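Local coordinates for uncharacterized protein (PDB 3P02) that is of unknown function, a Bacteroides ovatus protein whose C-terminal part belongs to the BT_3044-like family, at residues A[246-251]-A[269-274]. Sequence-based numbering, arbitrary orientation.
Sequences TPTYKV and ISDIDF
Thr248 and Ser270 form an antiparallel hydrogen-bonded pair in the hairpin of strands 242-255 and 262-278, within the large antiparallel sheet of the BT_3044-like region. The evidence is a pair of reciprocal backbone bonds: Ser270 N reaches Thr248 O at 2.8 Å, and Thr248 N reaches Ser270 O at 3.0 Å. Asp271 has a left-handed backbone conformation (phi 65°, psi 35°) and its CB points toward 246-251; CG stands beside the backbone N, anti to the carbonyl carbon (chi1 -57°). Asp271 CB lies 3.9 Å from Thr246 O, with Pro247 CA also close. Farther out, Asp271 CG is 4.1 Å from Thr248 OG1. At the tip, Asp271 OD2 comes within 3.1 Å of Thr248 OG1, close enough for a hydrogen bond from the hydroxyl, though its one proton has another acceptor within reach. On the opposite face, the one carrying Tyr249 and Ile269, Pro247 CB packs 4.0 Å from Ile272 CG1, and Met230 and Ile232 of strand 228-234 touch the proline. In the neighbouring non-hydrogen-bonded pair, Tyr249 CB faces Ile269 CG1, while the hydroxyl Tyr249 OH hydrogen-bonds Thr217 O. Beside the Thr248 hydroxyl, the methyl Thr248 CG2 also touches Asp271 OD2, at 3.7 Å.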
ATOM      1  N   THR A 246     -13.059  -5.263 -23.916  1.00 12.23           N
ATOM      2  CA  THR A 246     -11.985  -5.751 -23.051  0.60 12.07           C
ATOM      3  C   THR A 246     -10.825  -4.776 -23.189  1.00 13.09           C
ATOM      4  O   THR A 246     -10.395  -4.436 -24.310  1.00 11.32           O
ATOM      5  CB  THR A 246     -11.575  -7.196 -23.361  0.60 17.44           C
ATOM      6  OG1 THR A 246     -11.214  -7.256 -24.726  0.60 18.21           O
ATOM      7  CG2 THR A 246     -12.671  -8.200 -23.042  0.60 10.76           C
ATOM      8  N   PRO A 247     -10.296  -4.270 -22.056  1.00 10.45           N
ATOM      9  CA  PRO A 247      -9.195  -3.300 -22.168  1.00  9.59           C
ATOM     10  C   PRO A 247      -7.924  -3.928 -22.741  1.00 11.58           C
ATOM     11  O   PRO A 247      -7.779  -5.160 -22.823  1.00 10.51           O
ATOM     12  CB  PRO A 247      -8.983  -2.816 -20.716  1.00 11.21           C
ATOM     13  CG  PRO A 247     -10.189  -3.258 -19.952  1.00 15.62           C
ATOM     14  CD  PRO A 247     -10.663  -4.507 -20.641  1.00 12.17           C
ATOM     15  N   THR A 248      -7.006  -3.058 -23.192  1.00  8.22           N
ATOM     16  CA  THR A 248      -5.691  -3.460 -23.708  1.00  8.33           C
ATOM     17  C   THR A 248      -4.602  -2.651 -23.008  1.00 11.19           C
ATOM     18  O   THR A 248      -4.883  -1.596 -22.420  1.00 11.16           O
ATOM     19  CB  THR A 248      -5.577  -3.266 -25.221  1.00 11.98           C
ATOM     20  OG1 THR A 248      -5.673  -1.859 -25.501  1.00 12.97           O
ATOM     21  CG2 THR A 248      -6.604  -4.071 -26.003  1.00  9.79           C
ATOM     22  N   TYR A 249      -3.364  -3.125 -23.062  1.00  8.84           N
ATOM     23  CA  TYR A 249      -2.284  -2.326 -22.489  1.00  9.09           C
ATOM     24  C   TYR A 249      -1.018  -2.490 -23.279  1.00 12.87           C
ATOM     25  O   TYR A 249      -0.833  -3.470 -24.025  1.00 11.15           O
ATOM     26  CB  TYR A 249      -2.022  -2.625 -21.004  1.00  8.82           C
ATOM     27  CG  TYR A 249      -1.352  -3.954 -20.728  1.00  9.74           C
ATOM     28  CD1 TYR A 249      -2.065  -5.146 -20.793  1.00 10.27           C
ATOM     29  CD2 TYR A 249      -0.017  -4.015 -20.341  1.00 11.04           C
ATOM     30  CE1 TYR A 249      -1.473  -6.362 -20.465  1.00 10.79           C
ATOM     31  CE2 TYR A 249       0.591  -5.236 -20.015  1.00 12.55           C
ATOM     32  CZ  TYR A 249      -0.141  -6.407 -20.092  1.00 12.81           C
ATOM     33  OH  TYR A 249       0.456  -7.618 -19.834  1.00 16.68           O
ATOM     34  N   LYS A 250      -0.141  -1.504 -23.099  1.00  9.69           N
ATOM     35  CA  LYS A 250       1.198  -1.493 -23.658  1.00 10.58           C
ATOM     36  C   LYS A 250       2.152  -1.138 -22.551  1.00 13.96           C
ATOM     37  O   LYS A 250       1.819  -0.335 -21.662  1.00 12.65           O
ATOM     38  CB  LYS A 250       1.322  -0.497 -24.812  1.00 14.70           C
ATOM     39  CG  LYS A 250       0.547  -0.881 -26.069  1.00 20.06           C
ATOM     40  CD  LYS A 250       0.898   0.045 -27.246  1.00 32.32           C
ATOM     41  CE  LYS A 250       2.190  -0.349 -27.926  1.00 35.47           C
ATOM     42  NZ  LYS A 250       2.572   0.608 -28.998  1.00 42.46           N
ATOM     43  N   VAL A 251       3.308  -1.773 -22.573  1.00 11.85           N
ATOM     44  CA  VAL A 251       4.377  -1.551 -21.594  1.00 13.26           C
ATOM     45  C   VAL A 251       5.610  -1.211 -22.374  1.00 17.08           C
ATOM     46  O   VAL A 251       5.975  -1.974 -23.273  1.00 17.49           O
ATOM     47  CB  VAL A 251       4.653  -2.749 -20.644  1.00 20.74           C
ATOM     48  CG1 VAL A 251       5.805  -2.433 -19.692  1.00 21.79           C
ATOM     49  CG2 VAL A 251       3.437  -3.138 -19.844  1.00 21.01           C
ATOM     50  N   ILE A 269      -3.053   1.834 -20.340  1.00  9.20           N
ATOM     51  CA  ILE A 269      -4.252   0.987 -20.441  1.00  9.35           C
ATOM     52  C   ILE A 269      -5.271   1.731 -21.287  1.00 11.35           C
ATOM     53  O   ILE A 269      -5.562   2.892 -21.007  1.00  9.54           O
ATOM     54  CB  ILE A 269      -4.828   0.646 -19.035  1.00 11.03           C
ATOM     55  CG1 ILE A 269      -3.759  -0.020 -18.095  1.00 11.58           C
ATOM     56  CG2 ILE A 269      -6.106  -0.183 -19.139  1.00 12.14           C
ATOM     57  CD1 ILE A 269      -4.147   0.003 -16.625  1.00 14.83           C
ATOM     58  N   SER A 270      -5.852   1.057 -22.275  1.00  7.90           N
ATOM     59  CA  SER A 270      -6.850   1.678 -23.141  1.00  6.94           C
ATOM     60  C   SER A 270      -8.085   0.813 -23.260  1.00 10.02           C
ATOM     61  O   SER A 270      -8.123  -0.296 -22.717  1.00  9.69           O
ATOM     62  CB  SER A 270      -6.273   1.940 -24.536  1.00 11.32           C
ATOM     63  OG  SER A 270      -5.115   2.761 -24.501  1.00 14.22           O
ATOM     64  N   ASP A 271      -9.125   1.340 -23.913  1.00  8.84           N
ATOM     65  CA  ASP A 271     -10.330   0.578 -24.222  1.00  8.23           C
ATOM     66  C   ASP A 271     -11.116   0.142 -22.975  1.00 11.63           C
ATOM     67  O   ASP A 271     -11.744  -0.914 -22.958  1.00 10.97           O
ATOM     68  CB  ASP A 271     -10.019  -0.642 -25.124  1.00  9.75           C
ATOM     69  CG  ASP A 271      -9.341  -0.281 -26.418  1.00 23.84           C
ATOM     70  OD1 ASP A 271      -9.730   0.734 -27.025  1.00 21.26           O
ATOM     71  OD2 ASP A 271      -8.359  -0.937 -26.757  1.00 29.82           O
ATOM     72  N   ILE A 272     -11.116   0.992 -21.950  1.00  8.62           N
ATOM     73  CA  ILE A 272     -11.993   0.785 -20.788  1.00  7.78           C
ATOM     74  C   ILE A 272     -13.325   1.440 -21.147  1.00 10.18           C
ATOM     75  O   ILE A 272     -13.340   2.592 -21.575  1.00  9.66           O
ATOM     76  CB  ILE A 272     -11.405   1.393 -19.501  1.00 10.06           C
ATOM     77  CG1 ILE A 272     -10.041   0.734 -19.182  1.00  9.54           C
ATOM     78  CG2 ILE A 272     -12.397   1.198 -18.320  1.00  9.37           C
ATOM     79  CD1 ILE A 272      -9.244   1.499 -18.018  1.00 11.60           C
ATOM     80  N   ASP A 273     -14.419   0.721 -20.959  1.00  7.56           N
ATOM     81  CA  ASP A 273     -15.752   1.268 -21.239  1.00  7.56           C
ATOM     82  C   ASP A 273     -16.763   0.415 -20.503  1.00  9.91           C
ATOM     83  O   ASP A 273     -17.047  -0.704 -20.929  1.00  9.40           O
ATOM     84  CB  ASP A 273     -16.048   1.314 -22.754  1.00  8.56           C
ATOM     85  CG  ASP A 273     -17.334   2.028 -23.142  1.00 14.30           C
ATOM     86  OD1 ASP A 273     -18.192   2.249 -22.251  1.00 13.02           O
ATOM     87  OD2 ASP A 273     -17.478   2.371 -24.325  1.00 16.04           O
ATOM     88  N   PHE A 274     -17.263   0.916 -19.359  1.00  7.52           N
ATOM     89  CA  PHE A 274     -18.244   0.131 -18.630  1.00  7.45           C
ATOM     90  C   PHE A 274     -19.268   0.973 -17.942  1.00  9.83           C
ATOM     91  O   PHE A 274     -18.959   2.032 -17.386  1.00  8.89           O
ATOM     92  CB  PHE A 274     -17.579  -0.810 -17.592  1.00  8.12           C
ATOM     93  CG  PHE A 274     -16.802  -0.105 -16.490  1.00  8.87           C
ATOM     94  CD1 PHE A 274     -17.442   0.315 -15.315  1.00 10.07           C
ATOM     95  CD2 PHE A 274     -15.453   0.164 -16.632  1.00  9.97           C
ATOM     96  CE1 PHE A 274     -16.728   0.965 -14.287  1.00 10.52           C
ATOM     97  CE2 PHE A 274     -14.735   0.781 -15.591  1.00 10.38           C
ATOM     98  CZ  PHE A 274     -15.384   1.192 -14.434  1.00  8.68           C
TER